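Local coordinates for protein alpha-1,4-endofucoidanase (Mariniflexile fucanivorans, PDB 6DLH) that hydrolyses fucoidan from within the chain as a retaining glycoside hydrolase of family 107, through a catalytic domain followed by calcium-binding Ig-like domains, at residues A353-P357 / L397-A401. Sequence-based numbering, arbitrary orientation.
Sequences AGNTP and LQPYA
Segment 353-357, in the loop between strand 341-342 and helix 361-372, runs past the first turn of helix 399-415, N355 facing Q398 and P357 facing Y400 with CA atoms 7.1 and 7.2 Å apart. The contact lies on the surface of the catalytic GH107 domain, whose parallel sheet fits the (beta/alpha) barrel expected from its likeness to GH29 fucosidases, away from the bound calcium ions. Q398 is the N-cap and P399 opens the helix. Y400 carries the contact: CG, set between its backbone N and carbonyl carbon (chi1 76°), aims the ring at the loop, where OH meets G354 and one face meets P357. P357 CD makes a CH-pi contact 3.6 Å from the ring centroid, almost on the normal, while CB packs against CE1. N355 O approaches CE2 obliquely. Y400 OH donates to G354 O at 2.6 Å, from above the carbonyl plane; this oxygen lies at the ring edge, in its plane. A leucine in place of Y400 would probably leave G354 O without this donor and P357 without a flat surface to lie on. S347 and P383 also touch Y400. Q398 sets CG 3.5 Å from G354 O, and its bend at chi2 (-75°) turns the amide steeply against that of N355. Two waters bridge the segments: one accepts from both G354 N and Q398 NE2, and the other accepts from Q398 NE2 at 3.1 Å while donating to N355 OD1 at 3.0 Å.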
# COMPACT_ATOMS: atom_id res chain seq x y z
N ALA A 353 -3.37 -0.69 12.86
CA ALA A 353 -4.80 -0.59 13.08
C ALA A 353 -5.07 -0.70 14.58
O ALA A 353 -4.16 -1.02 15.34
CB ALA A 353 -5.51 -1.68 12.31
N GLY A 354 -6.31 -0.42 14.99
CA GLY A 354 -6.67 -0.52 16.39
C GLY A 354 -7.52 0.65 16.86
O GLY A 354 -7.20 1.81 16.63
N ASN A 355 -8.58 0.30 17.60
CA ASN A 355 -9.67 1.18 17.98
C ASN A 355 -9.27 2.08 19.15
O ASN A 355 -9.88 3.12 19.35
CB ASN A 355 -10.84 0.32 18.47
CG ASN A 355 -12.20 0.91 18.18
OD1 ASN A 355 -12.47 1.36 17.06
ND2 ASN A 355 -13.09 0.86 19.16
N THR A 356 -8.26 1.67 19.94
CA THR A 356 -7.99 2.30 21.22
C THR A 356 -6.53 2.71 21.31
O THR A 356 -5.65 1.91 21.01
CB THR A 356 -8.37 1.37 22.38
OG1 THR A 356 -9.70 0.89 22.18
CG2 THR A 356 -8.28 2.03 23.75
N PRO A 357 -6.21 3.95 21.75
CA PRO A 357 -4.82 4.35 22.00
C PRO A 357 -4.28 3.70 23.26
O PRO A 357 -5.03 3.48 24.21
CB PRO A 357 -4.94 5.87 22.24
CG PRO A 357 -6.35 6.05 22.77
CD PRO A 357 -7.17 5.03 22.02
N LEU A 397 -6.57 7.60 9.05
CA LEU A 397 -6.29 7.43 10.47
C LEU A 397 -7.60 7.30 11.25
O LEU A 397 -8.59 7.97 10.95
CB LEU A 397 -5.52 8.63 11.02
CG LEU A 397 -4.08 8.84 10.52
CD1 LEU A 397 -3.52 10.14 11.08
CD2 LEU A 397 -3.18 7.67 10.91
N GLN A 398 -7.57 6.44 12.27
CA GLN A 398 -8.48 6.54 13.40
C GLN A 398 -8.49 7.98 13.90
O GLN A 398 -7.43 8.60 14.07
CB GLN A 398 -8.03 5.62 14.53
CG GLN A 398 -8.33 4.15 14.28
CD GLN A 398 -9.79 3.81 14.45
OE1 GLN A 398 -10.62 4.67 14.76
NE2 GLN A 398 -10.12 2.54 14.27
N PRO A 399 -9.68 8.57 14.14
CA PRO A 399 -9.77 9.94 14.64
C PRO A 399 -8.85 10.21 15.82
O PRO A 399 -8.26 11.28 15.89
CB PRO A 399 -11.26 10.05 15.02
CG PRO A 399 -11.95 9.14 14.03
CD PRO A 399 -11.01 7.95 13.92
N TYR A 400 -8.70 9.23 16.74
CA TYR A 400 -7.87 9.47 17.92
C TYR A 400 -6.40 9.63 17.54
O TYR A 400 -5.67 10.40 18.17
CB TYR A 400 -8.07 8.42 19.02
CG TYR A 400 -7.41 7.09 18.77
CD1 TYR A 400 -6.05 6.91 18.95
CD2 TYR A 400 -8.17 6.01 18.34
CE1 TYR A 400 -5.44 5.69 18.68
CE2 TYR A 400 -7.58 4.78 18.09
CZ TYR A 400 -6.22 4.62 18.28
OH TYR A 400 -5.67 3.40 18.04
N ALA A 401 -5.95 8.88 16.53
CA ALA A 401 -4.55 8.92 16.14
C ALA A 401 -4.22 10.30 15.57
O ALA A 401 -3.18 10.86 15.90
CB ALA A 401 -4.23 7.81 15.17
O HOH W 1 -8.59 0.34 13.38
O HOH W 2 -13.08 1.79 14.16